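Two-component system sensor histidine kinase (Bacteroides thetaiotaomicron, PDB 3OTT) probably works as a membrane-bound sensor histidine kinase, this extracellular part apparently sensing saccharides and signalling to phosphorelay and DNA-binding parts. Local coordinates at residues Y9-N14 with N272-T277; S150-K155 with N194-D199; I180-H185 with G221-T226; N408-T413 with Q456-Q461; S435-G440 with G471-Q476. All coordinates share one frame; numbering follows the deposited sequence.

Contact 1 (Y9-N14 with N272-T277); sequences YQQFDN and NIQSLT
N14 and F12 of segment 9-14 hold segment 272-277, which opens with a turn, at the closure of the first beta-propeller, where strand 13-15 from the N terminus completes the blade of strands 281-286, 292-296 and 300-303. N14 ND2 donates to S275 O at 2.9 Å, nearly straight (167° at the hydrogen), with the oxygen close to the plane of the amide. One residue back on the turn, Q274 O takes the backbone N of F12 at 2.8 Å in its carbonyl plane. The same oxygen lies at the edge of the F12 ring, near its plane, and is 3.5 Å from Q11 CA in a CA-H...O contact. CG of F12 stands beside its own backbone N (chi1 -57°); on the ring, CD2 lies 3.6 Å from L276 N, and CE2 reaches L276 CB at 4.3 Å. At the exposed margin Q11 and Q274 run side by side in the same direction, their amide planes 41° apart.

In the second shell S301 OG bonds both N14 OD1 and T277 N, tying the two segments through one hydroxyl. I266 and L294 pack against F12. The turn itself is a type I beta turn from N272 to S275, closed by S275 N on N272 O. An Asx turn braces it: N272 OD1 accepts Q274 N at 2.9 Å, with the donor standing above the side-chain carbonyl plane.

Contact 2 (S150-K155 with N194-D199); sequences SIIRTK and NSLLED
I152 and L196 meet where the first strands of two successive beta-propeller blades, 148-153 and 193-199, run almost parallel, 10° apart with their axes 6.1 Å from each other. Side chains make most of the join; S150 and I152 pair with G162 and Y160 of their own blade, S195 and L197 with G208 and W206 of theirs. The two hydrophobic groups cross obliquely. In I152, CG1 lies between the backbone N and the carbonyl carbon (chi1 61°), and it packs on L196 CB at 3.9 Å; the CG2 branch settles against L196 O at 3.6 Å, while CD1 reaches on toward E198 N. Upstream, S150 turns its hydroxyl to the same leucine, OG lying 3.5 Å from L196 CB. V205 and I207 of the next strand in the second blade touch I152 and L196 respectively.

At the other end the contact is polar. E198 leaves its strand with CG anti to the backbone N and continues extended, crossing both T154 and K155 at about a right angle. Its OE2 accepts K155 N at 3.1 Å, met on the syn side, 26° out of the carboxylate plane, and also presses on T154 CB at 3.3 Å. An alanine in place of E198 would probably leave K155 N without this acceptor and open a gap beside T154. The ammonium of K155 may favour the charged carboxylate without touching it, as NZ stays 4.7 Å from E198 OE1; the lysine chain itself, bent at chi2, brings CD to 3.6 Å from that same oxygen.

Contact 3 (I180-H185 with G221-T226); sequences IPLPVH and GQIKQT
I223 and P183 form the tight half of a contact at the outer rim of the first beta-propeller, where the loop leaving strand 176-180 of one blade passes over strand 222-229 of the next. The isoleucine is the centre of it. Its CG2, anti to the backbone N, packs against the proline ring, 3.5 Å from P183 CD. Its other branch extends so that CD1 lies 3.7 Å from I180 CG2 and 3.1 Å from P181 O, a tight approach of a methyl to a carbonyl oxygen. L182 adds a slacker touch, CD2 to I223 CG2 at 4.3 Å. Y216 on the neighbouring strand of the same blade backs I223.

Beyond P183 the contact becomes looser and more exposed, and between the two segments a single hydrogen bond remains. Q225, extended beyond CG, rests on Y212 and F214 and sends its amide to the loop. Y212 also holds the loop directly, its hydroxyl being hydrogen-bonded to H185 N, so two links from the second blade flank V184. The glutamine bond is short but not straight: NE2 lies 2.7 Å from P183 O, at 148° about the hydrogen, and stands 47° above the plane of that carbonyl.

Contact 4 (N408-T413 with Q456-Q461); sequences NIVDNT and QYIAEQ
Y457 N donates to N408 O at 2.7 Å, an almost straight bond (175° at the hydrogen) and the shortest of three that pair segments 408-413 and 456-461 as short parallel strands. V410 N then binds Y457 O at 3.0 Å and A459 N binds V410 O at 3.1 Å, all three donors nearly along the C=O axis. Y457 O also receives a CA-H...O contact from I409 CA.

On one face of this sheet I409 and Y457 lie side by side, pointing the same way, with CG1 of the isoleucine 4.1 Å from CB of the tyrosine. L449 of helix 446-451 covers both. The phenol continues away from the pair, and Y457 OH donates to the syn lone pair of E460 OE2. On the other face V410 packs CG2 on I458 CD1 at 3.5 Å. Q456, extended beyond CG, crosses the valine at about a right angle and brings NE2 to 3.5 Å from V410 CG1.

Strands 403-410 and 457-463 are the last strands of neighbouring blades in the second propeller. Their link therefore rests on main-chain polarity, with I409, Y457 and A459 packed on one side and V410 and I458 on the other, and makes the two blades one continuous sheet at their outer edges.

Contact 5 (S435-G440 with G471-Q476); sequences STCLGG and GMFINQ
M472 reaches across to the G439-G440 peptide from the loop entering strand 474-479. Its CB sits 4.0 Å from L438 O; the chain then bends at chi2, with SD 4.0 Å from G440 N, and again at chi3 (-76°), which turns CE back to 3.3 Å from that nitrogen and 3.4 Å from G439 C. S464 and V465 also pack against this side chain. An alanine here would probably open a gap beside the G439-G440 peptide, where SD and CE now pack, leaving it held by its hydrogen bonds without that cover.

The carbonyl of M472 holds the turn from another direction: G440 N donates to M472 O at 3.2 Å, in the carbonyl plane and on a lone pair, and L438 N adds a weak bond. Next along, I474 N binds T436 O at 3.0 Å. C437 SG meets the F473 ring edge-on, in its plane, 3.9 Å from CD1, a cysteine sulfur-aromatic contact. L438 brings CD2 to CE1 of the ring, and E98 of the second subunit packs on both L438 and F473. Further in, I474 CG2 rests on S435 CB.

The whole is a junction between consecutive blades of the second beta-propeller, the hairpin turn joining strands 431-436 and 441-445 being pinned by the chain as it enters the next blade.

How the contacts relate
From the N terminus, contact 1 closes the longest loop: residues 9-14 return to 272-277, closing the first propeller where its N-terminal strand joins the last blade, beside the loop that leads into it. Contacts 2 and 3 nest inside that loop and cross each other along the chain. Both join the same two successive blades, contact 2 through their first strands and contact 3 where the loop after one outer strand meets the outer strand of the next blade, with centres about 16 Å apart. Contacts 4 and 5 follow in series, in the second propeller. They also cross, and both involve the blade 421-463: contact 4 ties it to the preceding blade, contact 5 to the following one. Contacts 1 and 4 lie about 69 Å apart between centres.

Contact 1 (Y9-N14 with N272-T277)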
# COMPACT_ATOMS: atom_id res chain seq x y z
N TYR B 9 22.90 -6.86 22.31
CA TYR B 9 24.05 -5.95 22.17
C TYR B 9 25.27 -6.36 22.96
O TYR B 9 26.12 -5.52 23.30
CB TYR B 9 23.66 -4.47 22.44
CG TYR B 9 22.57 -4.03 21.51
CD1 TYR B 9 22.81 -3.96 20.12
CD2 TYR B 9 21.30 -3.70 21.98
CE1 TYR B 9 21.80 -3.58 19.22
CE2 TYR B 9 20.27 -3.33 21.09
CZ TYR B 9 20.54 -3.27 19.70
OH TYR B 9 19.56 -2.93 18.81
N GLN B 10 25.43 -7.64 23.19
CA GLN B 10 26.54 -8.04 24.02
C GLN B 10 27.71 -8.60 23.18
O GLN B 10 28.82 -8.71 23.68
CB GLN B 10 26.05 -9.01 25.13
CG GLN B 10 26.70 -8.78 26.56
CD GLN B 10 26.17 -7.56 27.39
OE1 GLN B 10 26.05 -6.42 26.89
NE2 GLN B 10 25.91 -7.81 28.68
N GLN B 11 27.46 -8.95 21.92
CA GLN B 11 28.49 -9.47 21.05
C GLN B 11 28.28 -8.99 19.64
O GLN B 11 27.14 -8.89 19.20
CB GLN B 11 28.54 -11.00 21.06
CG GLN B 11 27.35 -11.74 20.43
CD GLN B 11 27.59 -13.26 20.41
OE1 GLN B 11 27.17 -13.97 21.31
NE2 GLN B 11 28.32 -13.75 19.39
N PHE B 12 29.38 -8.70 18.95
CA PHE B 12 29.31 -8.21 17.59
C PHE B 12 30.16 -9.03 16.59
O PHE B 12 31.12 -9.72 16.99
CB PHE B 12 29.75 -6.75 17.56
CG PHE B 12 28.95 -5.87 18.47
CD1 PHE B 12 27.84 -5.22 18.01
CD2 PHE B 12 29.29 -5.74 19.82
CE1 PHE B 12 27.10 -4.42 18.86
CE2 PHE B 12 28.55 -4.94 20.68
CZ PHE B 12 27.47 -4.28 20.21
N ASP B 13 29.82 -8.93 15.32
CA ASP B 13 30.69 -9.40 14.23
C ASP B 13 31.53 -8.17 13.80
O ASP B 13 30.97 -7.19 13.25
N ASN B 14 32.83 -8.19 14.06
CA ASN B 14 33.66 -7.02 13.75
C ASN B 14 34.36 -7.07 12.40
O ASN B 14 35.07 -8.03 12.08
CB ASN B 14 34.61 -6.72 14.88
CG ASN B 14 33.87 -6.32 16.17
OD1 ASN B 14 32.72 -5.84 16.15
ND2 ASN B 14 34.52 -6.52 17.28
N ASN B 272 38.35 -8.50 24.66
CA ASN B 272 37.32 -9.32 24.04
C ASN B 272 36.97 -8.86 22.64
O ASN B 272 36.38 -7.78 22.41
CB ASN B 272 36.09 -9.44 24.97
CG ASN B 272 34.80 -9.89 24.24
OD1 ASN B 272 34.85 -10.59 23.23
ND2 ASN B 272 33.66 -9.46 24.75
N ILE B 273 37.35 -9.71 21.70
CA ILE B 273 37.36 -9.34 20.27
C ILE B 273 35.98 -9.37 19.67
O ILE B 273 35.80 -9.01 18.50
CB ILE B 273 38.33 -10.22 19.46
CG1 ILE B 273 37.92 -11.70 19.54
CG2 ILE B 273 39.78 -9.94 19.95
CD1 ILE B 273 38.54 -12.62 18.39
N GLN B 274 35.01 -9.77 20.48
CA GLN B 274 33.63 -9.63 20.06
C GLN B 274 32.93 -8.40 20.66
O GLN B 274 31.74 -8.23 20.46
CB GLN B 274 32.81 -10.86 20.41
CG GLN B 274 33.22 -12.14 19.78
CD GLN B 274 32.38 -13.29 20.32
OE1 GLN B 274 32.02 -13.33 21.51
NE2 GLN B 274 32.04 -14.22 19.46
N SER B 275 33.63 -7.59 21.46
CA SER B 275 32.99 -6.38 21.98
C SER B 275 32.97 -5.32 20.90
O SER B 275 33.58 -5.49 19.84
CB SER B 275 33.70 -5.82 23.21
OG SER B 275 34.94 -5.32 22.81
N LEU B 276 32.25 -4.24 21.18
CA LEU B 276 32.16 -3.12 20.26
C LEU B 276 33.57 -2.80 19.86
O LEU B 276 34.42 -2.70 20.73
CB LEU B 276 31.57 -1.90 20.97
CG LEU B 276 31.56 -0.60 20.21
CD1 LEU B 276 30.69 -0.69 19.02
CD2 LEU B 276 31.10 0.58 21.18
N THR B 277 33.81 -2.62 18.57
CA THR B 277 35.18 -2.46 18.02
C THR B 277 35.85 -1.16 18.47
O THR B 277 37.04 -1.14 18.78
CB THR B 277 35.17 -2.53 16.45
OG1 THR B 277 36.50 -2.64 15.99
CG2 THR B 277 34.53 -1.30 15.80

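Contact 2 (S150-K155 with N194-D199)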
# COMPACT_ATOMS: atom_id res chain seq x y z
N SER B 150 23.09 18.21 10.20
CA SER B 150 22.08 17.17 10.12
C SER B 150 20.82 17.73 9.52
O SER B 150 20.42 18.84 9.83
CB SER B 150 21.75 16.63 11.52
OG SER B 150 20.90 15.46 11.34
N ILE B 151 20.27 16.99 8.58
CA ILE B 151 18.99 17.30 7.99
C ILE B 151 18.15 16.07 7.75
O ILE B 151 18.70 15.02 7.35
CB ILE B 151 18.99 18.33 6.82
CG1 ILE B 151 17.92 17.96 5.83
CG2 ILE B 151 20.29 18.56 6.14
CD1 ILE B 151 17.52 19.08 5.04
N ILE B 152 16.85 16.18 8.13
CA ILE B 152 15.88 15.09 7.93
C ILE B 152 14.55 15.55 7.39
O ILE B 152 14.10 16.69 7.60
CB ILE B 152 15.60 14.23 9.22
CG1 ILE B 152 15.04 15.09 10.32
CG2 ILE B 152 16.84 13.33 9.63
CD1 ILE B 152 14.27 14.32 11.42
N ARG B 153 13.92 14.62 6.69
CA ARG B 153 12.55 14.82 6.26
C ARG B 153 11.69 13.89 7.07
O ARG B 153 12.00 12.71 7.13
CB ARG B 153 12.36 14.48 4.76
CG ARG B 153 10.94 14.89 4.29
CD ARG B 153 10.58 14.39 2.91
NE ARG B 153 10.04 13.06 3.01
CZ ARG B 153 8.78 12.70 2.80
NH1 ARG B 153 7.85 13.54 2.39
NH2 ARG B 153 8.48 11.43 2.99
N THR B 154 10.65 14.41 7.71
CA THR B 154 9.64 13.55 8.35
C THR B 154 8.56 13.04 7.35
O THR B 154 8.43 13.56 6.25
CB THR B 154 8.94 14.27 9.51
OG1 THR B 154 8.37 15.48 9.04
CG2 THR B 154 9.89 14.57 10.67
N LYS B 155 7.78 12.02 7.77
CA LYS B 155 6.67 11.43 7.00
C LYS B 155 5.61 12.45 6.60
O LYS B 155 4.92 12.29 5.59
CB LYS B 155 6.01 10.33 7.82
CG LYS B 155 6.33 8.93 7.36
CD LYS B 155 7.85 8.68 7.06
CE LYS B 155 7.99 7.34 6.33
NZ LYS B 155 9.42 6.93 6.32
N ASN B 194 24.21 17.66 16.13
CA ASN B 194 24.92 16.70 15.29
C ASN B 194 24.01 15.72 14.62
O ASN B 194 24.39 15.10 13.60
CB ASN B 194 25.84 15.78 16.09
CG ASN B 194 26.81 16.51 16.96
OD1 ASN B 194 27.52 17.41 16.51
ND2 ASN B 194 26.86 16.10 18.24
N SER B 195 22.82 15.49 15.20
CA SER B 195 22.07 14.31 14.72
C SER B 195 20.57 14.41 14.99
O SER B 195 20.17 14.94 16.06
CB SER B 195 22.61 13.05 15.41
OG SER B 195 22.00 11.92 14.84
N LEU B 196 19.78 13.90 14.03
CA LEU B 196 18.34 14.01 14.02
C LEU B 196 17.74 12.72 13.57
O LEU B 196 18.26 12.09 12.66
CB LEU B 196 17.86 15.13 13.06
CG LEU B 196 18.22 16.58 13.39
CD1 LEU B 196 17.69 17.58 12.29
CD2 LEU B 196 17.69 16.92 14.76
N LEU B 197 16.62 12.33 14.16
CA LEU B 197 15.98 11.09 13.80
C LEU B 197 14.49 11.15 14.08
O LEU B 197 14.03 11.46 15.22
CB LEU B 197 16.59 9.88 14.54
CG LEU B 197 15.96 8.51 14.19
CD1 LEU B 197 16.38 7.94 12.82
CD2 LEU B 197 16.22 7.47 15.29
N GLU B 198 13.72 10.82 13.06
CA GLU B 198 12.29 10.75 13.22
C GLU B 198 11.92 9.42 13.82
O GLU B 198 12.47 8.42 13.45
CB GLU B 198 11.59 10.89 11.90
CG GLU B 198 10.05 10.84 12.06
CD GLU B 198 9.29 10.77 10.74
OE1 GLU B 198 9.82 10.21 9.71
OE2 GLU B 198 8.14 11.27 10.75
N ASP B 199 10.93 9.43 14.73
CA ASP B 199 10.42 8.22 15.38
C ASP B 199 8.89 8.26 15.29
O ASP B 199 8.26 8.93 16.11
CB ASP B 199 10.82 8.27 16.87
CG ASP B 199 10.49 6.99 17.64
OD1 ASP B 199 9.64 6.21 17.18
OD2 ASP B 199 11.12 6.73 18.70

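Contact 3 (I180-H185 with G221-T226)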
# COMPACT_ATOMS: atom_id res chain seq x y z
N ILE B 180 13.79 26.31 16.88
CA ILE B 180 13.19 25.48 17.93
C ILE B 180 14.18 25.44 19.08
O ILE B 180 15.19 24.75 19.00
CB ILE B 180 12.88 24.01 17.50
CG1 ILE B 180 11.85 23.98 16.41
CG2 ILE B 180 12.36 23.18 18.68
CD1 ILE B 180 12.02 22.75 15.53
N PRO B 181 13.91 26.23 20.13
CA PRO B 181 14.83 26.43 21.24
C PRO B 181 14.96 25.16 22.05
O PRO B 181 13.97 24.48 22.24
CB PRO B 181 14.12 27.52 22.10
CG PRO B 181 13.09 28.19 21.15
CD PRO B 181 12.66 27.00 20.28
N LEU B 182 16.15 24.87 22.55
CA LEU B 182 16.37 23.60 23.23
C LEU B 182 16.75 23.90 24.66
O LEU B 182 17.69 24.64 24.93
CB LEU B 182 17.43 22.76 22.50
CG LEU B 182 17.13 22.33 21.05
CD1 LEU B 182 18.40 21.91 20.33
CD2 LEU B 182 16.14 21.18 20.92
N PRO B 183 15.99 23.36 25.59
CA PRO B 183 16.12 23.75 27.02
C PRO B 183 17.32 23.07 27.68
O PRO B 183 17.46 21.84 27.69
CB PRO B 183 14.78 23.26 27.65
CG PRO B 183 14.37 22.08 26.79
CD PRO B 183 14.79 22.55 25.34
N VAL B 184 18.21 23.89 28.21
CA VAL B 184 19.49 23.41 28.69
C VAL B 184 19.73 24.05 30.07
O VAL B 184 19.12 25.07 30.38
CB VAL B 184 20.62 23.78 27.65
CG1 VAL B 184 21.97 23.74 28.30
CG2 VAL B 184 20.57 22.84 26.43
N HIS B 185 20.61 23.44 30.86
CA HIS B 185 21.04 24.00 32.15
C HIS B 185 21.81 25.36 32.15
O HIS B 185 21.62 26.15 33.06
CB HIS B 185 21.74 22.96 33.04
CG HIS B 185 21.80 23.37 34.49
ND1 HIS B 185 22.98 23.47 35.20
CD2 HIS B 185 20.82 23.79 35.34
CE1 HIS B 185 22.72 23.89 36.42
NE2 HIS B 185 21.42 24.10 36.53
N GLY B 221 4.44 20.85 20.44
CA GLY B 221 5.61 21.68 20.72
C GLY B 221 6.37 21.35 22.01
O GLY B 221 7.27 22.10 22.40
N GLN B 222 5.97 20.31 22.75
CA GLN B 222 6.78 19.93 23.93
C GLN B 222 8.20 19.46 23.53
O GLN B 222 8.38 18.90 22.47
CB GLN B 222 6.08 18.86 24.74
CG GLN B 222 4.77 19.36 25.31
CD GLN B 222 3.89 18.23 25.81
OE1 GLN B 222 3.17 17.60 25.02
NE2 GLN B 222 3.95 17.95 27.13
N ILE B 223 9.17 19.74 24.39
CA ILE B 223 10.58 19.44 24.21
C ILE B 223 11.08 18.84 25.54
O ILE B 223 10.99 19.45 26.61
CB ILE B 223 11.43 20.66 23.82
CG1 ILE B 223 10.98 21.22 22.45
CG2 ILE B 223 12.91 20.20 23.54
CD1 ILE B 223 11.38 22.75 22.19
N LYS B 224 11.58 17.63 25.47
CA LYS B 224 11.93 16.87 26.64
C LYS B 224 13.44 16.65 26.62
O LYS B 224 14.02 16.33 25.60
CB LYS B 224 11.20 15.55 26.58
CG LYS B 224 11.16 14.81 27.87
CD LYS B 224 10.47 13.44 27.71
CE LYS B 224 11.17 12.42 28.62
NZ LYS B 224 10.79 11.00 28.35
N GLN B 225 14.07 16.90 27.77
CA GLN B 225 15.48 16.60 27.98
C GLN B 225 15.53 15.16 28.45
O GLN B 225 15.47 14.90 29.66
CB GLN B 225 16.03 17.49 29.08
CG GLN B 225 17.22 18.28 28.73
CD GLN B 225 17.70 19.05 29.96
OE1 GLN B 225 18.16 18.44 30.96
NE2 GLN B 225 17.54 20.38 29.93
N THR B 226 15.59 14.24 27.50
CA THR B 226 15.57 12.82 27.80
C THR B 226 16.83 12.27 28.48
O THR B 226 16.73 11.38 29.31
CB THR B 226 15.31 12.01 26.53
OG1 THR B 226 14.19 12.58 25.82
CG2 THR B 226 15.06 10.53 26.87

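Contact 4 (N408-T413 with Q456-Q461)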
# COMPACT_ATOMS: atom_id res chain seq x y z
N ASN B 408 -24.86 -24.46 -4.84
CA ASN B 408 -25.94 -24.39 -3.85
C ASN B 408 -26.49 -25.84 -3.59
O ASN B 408 -27.01 -26.48 -4.53
CB ASN B 408 -27.14 -23.59 -4.42
CG ASN B 408 -26.83 -22.13 -4.72
OD1 ASN B 408 -26.38 -21.36 -3.83
ND2 ASN B 408 -27.10 -21.71 -5.99
N ILE B 409 -26.43 -26.30 -2.36
CA ILE B 409 -26.85 -27.65 -1.98
C ILE B 409 -27.89 -27.61 -0.87
O ILE B 409 -27.69 -26.94 0.14
CB ILE B 409 -25.61 -28.43 -1.48
CG1 ILE B 409 -24.61 -28.63 -2.63
CG2 ILE B 409 -26.00 -29.71 -0.76
CD1 ILE B 409 -23.21 -28.99 -2.14
N VAL B 410 -29.00 -28.33 -1.05
CA VAL B 410 -30.04 -28.42 -0.03
C VAL B 410 -30.35 -29.88 0.29
O VAL B 410 -30.05 -30.74 -0.52
CB VAL B 410 -31.35 -27.72 -0.44
CG1 VAL B 410 -31.10 -26.22 -0.70
CG2 VAL B 410 -31.95 -28.36 -1.64
N ASP B 411 -30.94 -30.16 1.46
CA ASP B 411 -31.41 -31.53 1.72
C ASP B 411 -32.66 -31.85 0.88
O ASP B 411 -33.26 -30.95 0.28
CB ASP B 411 -31.67 -31.71 3.23
CG ASP B 411 -32.99 -31.09 3.66
OD1 ASP B 411 -33.21 -29.88 3.41
OD2 ASP B 411 -33.85 -31.83 4.17
N ASN B 412 -33.07 -33.10 0.86
CA ASN B 412 -34.27 -33.51 0.07
C ASN B 412 -35.60 -32.83 0.47
O ASN B 412 -36.48 -32.67 -0.39
CB ASN B 412 -34.47 -35.05 0.10
CG ASN B 412 -34.72 -35.58 1.49
OD1 ASN B 412 -33.82 -35.59 2.32
ND2 ASN B 412 -35.95 -35.99 1.77
N THR B 413 -35.76 -32.42 1.74
CA THR B 413 -37.01 -31.75 2.18
C THR B 413 -36.96 -30.27 1.76
O THR B 413 -37.96 -29.57 1.78
CB THR B 413 -37.23 -31.80 3.75
OG1 THR B 413 -36.19 -31.05 4.41
CG2 THR B 413 -37.28 -33.23 4.34
N GLN B 456 -29.59 -25.53 -8.03
CA GLN B 456 -29.72 -26.11 -6.72
C GLN B 456 -29.46 -27.66 -6.75
O GLN B 456 -30.15 -28.43 -7.39
CB GLN B 456 -31.12 -25.81 -6.21
CG GLN B 456 -31.34 -26.06 -4.73
CD GLN B 456 -32.78 -25.68 -4.27
OE1 GLN B 456 -33.78 -26.22 -4.77
NE2 GLN B 456 -32.86 -24.77 -3.31
N TYR B 457 -28.49 -28.16 -6.01
CA TYR B 457 -28.29 -29.59 -5.96
C TYR B 457 -28.97 -30.28 -4.75
O TYR B 457 -28.81 -29.83 -3.60
CB TYR B 457 -26.80 -29.89 -5.91
CG TYR B 457 -26.55 -31.34 -6.16
CD1 TYR B 457 -26.61 -31.85 -7.48
CD2 TYR B 457 -26.31 -32.24 -5.11
CE1 TYR B 457 -26.40 -33.17 -7.73
CE2 TYR B 457 -26.12 -33.58 -5.37
CZ TYR B 457 -26.15 -34.03 -6.69
OH TYR B 457 -25.99 -35.36 -7.02
N ILE B 458 -29.70 -31.37 -4.99
CA ILE B 458 -30.27 -32.12 -3.88
C ILE B 458 -29.36 -33.27 -3.37
O ILE B 458 -29.08 -34.24 -4.09
CB ILE B 458 -31.69 -32.68 -4.18
CG1 ILE B 458 -32.58 -31.69 -4.95
CG2 ILE B 458 -32.31 -33.23 -2.89
CD1 ILE B 458 -33.14 -30.48 -4.17
N ALA B 459 -28.94 -33.16 -2.12
CA ALA B 459 -27.95 -34.03 -1.52
C ALA B 459 -28.51 -35.40 -1.37
O ALA B 459 -29.63 -35.53 -0.93
CB ALA B 459 -27.58 -33.53 -0.13
N GLU B 460 -27.70 -36.42 -1.63
CA GLU B 460 -28.13 -37.81 -1.45
C GLU B 460 -28.50 -38.09 0.03
O GLU B 460 -29.45 -38.81 0.31
CB GLU B 460 -27.03 -38.79 -1.93
CG GLU B 460 -26.93 -38.97 -3.49
CD GLU B 460 -26.35 -37.77 -4.28
OE1 GLU B 460 -25.81 -36.80 -3.72
OE2 GLU B 460 -26.45 -37.76 -5.51
N GLN B 461 -27.74 -37.52 0.96
CA GLN B 461 -27.91 -37.84 2.38
C GLN B 461 -27.71 -36.59 3.18
O GLN B 461 -26.92 -35.69 2.79
CB GLN B 461 -26.89 -38.89 2.89
CG GLN B 461 -26.98 -40.31 2.24
CD GLN B 461 -25.99 -41.38 2.85
OE1 GLN B 461 -24.86 -41.07 3.21
NE2 GLN B 461 -26.44 -42.62 2.95

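Contact 5 (S435-G440 with G471-Q476)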
# COMPACT_ATOMS: atom_id res chain seq x y z
N SER B 435 -19.75 -30.22 6.25
CA SER B 435 -20.30 -29.86 7.51
C SER B 435 -20.73 -28.40 7.46
O SER B 435 -20.03 -27.56 6.90
CB SER B 435 -19.31 -30.12 8.67
OG SER B 435 -18.35 -29.08 8.80
N THR B 436 -21.86 -28.11 8.09
CA THR B 436 -22.49 -26.82 8.04
C THR B 436 -22.81 -26.23 9.47
O THR B 436 -22.86 -26.94 10.46
CB THR B 436 -23.78 -27.06 7.24
OG1 THR B 436 -23.42 -27.21 5.84
CG2 THR B 436 -24.69 -25.98 7.33
N CYS B 437 -23.05 -24.93 9.56
CA CYS B 437 -23.75 -24.39 10.69
C CYS B 437 -25.24 -24.40 10.27
O CYS B 437 -25.59 -24.03 9.13
CB CYS B 437 -23.25 -22.96 10.96
SG CYS B 437 -24.19 -21.95 12.16
N LEU B 438 -26.12 -24.88 11.14
CA LEU B 438 -27.58 -24.88 10.90
C LEU B 438 -28.16 -25.99 10.00
O LEU B 438 -29.32 -26.35 10.15
CB LEU B 438 -28.14 -23.53 10.41
CG LEU B 438 -28.21 -22.30 11.34
CD1 LEU B 438 -28.77 -21.15 10.45
CD2 LEU B 438 -29.10 -22.50 12.57
N GLY B 439 -27.36 -26.55 9.09
CA GLY B 439 -27.88 -27.64 8.27
C GLY B 439 -27.31 -29.02 8.55
O GLY B 439 -27.46 -29.94 7.76
N GLY B 440 -26.65 -29.21 9.67
CA GLY B 440 -26.02 -30.51 9.89
C GLY B 440 -24.93 -30.88 8.89
O GLY B 440 -24.15 -30.02 8.47
N GLY B 471 -26.61 -32.23 17.49
CA GLY B 471 -26.82 -30.79 17.21
C GLY B 471 -26.68 -30.46 15.74
O GLY B 471 -26.36 -31.34 14.92
N MET B 472 -26.90 -29.19 15.37
CA MET B 472 -26.96 -28.80 13.96
C MET B 472 -25.77 -27.92 13.54
O MET B 472 -25.56 -27.71 12.32
CB MET B 472 -28.29 -28.12 13.63
CG MET B 472 -29.50 -29.08 13.63
SD MET B 472 -29.33 -30.43 12.40
CE MET B 472 -29.67 -29.63 10.87
N PHE B 473 -25.01 -27.45 14.54
CA PHE B 473 -23.78 -26.66 14.33
C PHE B 473 -22.54 -27.52 14.41
O PHE B 473 -22.03 -27.88 15.50
CB PHE B 473 -23.67 -25.48 15.29
CG PHE B 473 -25.00 -25.00 15.77
CD1 PHE B 473 -25.61 -23.89 15.17
CD2 PHE B 473 -25.70 -25.72 16.76
CE1 PHE B 473 -26.87 -23.45 15.58
CE2 PHE B 473 -26.96 -25.30 17.18
CZ PHE B 473 -27.55 -24.15 16.59
N ILE B 474 -22.04 -27.80 13.22
CA ILE B 474 -20.93 -28.73 13.10
C ILE B 474 -19.66 -28.02 12.65
O ILE B 474 -19.65 -27.35 11.62
CB ILE B 474 -21.34 -29.91 12.25
CG1 ILE B 474 -22.33 -30.78 13.04
CG2 ILE B 474 -20.19 -30.87 12.10
CD1 ILE B 474 -23.68 -30.58 12.83
N ASN B 475 -18.60 -28.11 13.45
CA ASN B 475 -17.35 -27.43 13.15
C ASN B 475 -16.44 -28.18 12.19
O ASN B 475 -15.93 -27.57 11.29
CB ASN B 475 -16.56 -27.00 14.42
CG ASN B 475 -17.06 -25.64 15.06
OD1 ASN B 475 -18.26 -25.36 15.17
ND2 ASN B 475 -16.10 -24.82 15.53
N GLN B 476 -16.15 -29.47 12.44
CA GLN B 476 -15.15 -30.29 11.71
C GLN B 476 -15.60 -31.77 11.70
O GLN B 476 -16.13 -32.29 12.69
CB GLN B 476 -13.79 -30.32 12.41
CG GLN B 476 -12.92 -29.11 12.24
CD GLN B 476 -12.20 -28.73 13.53
OE1 GLN B 476 -12.83 -28.39 14.51
NE2 GLN B 476 -10.90 -28.77 13.51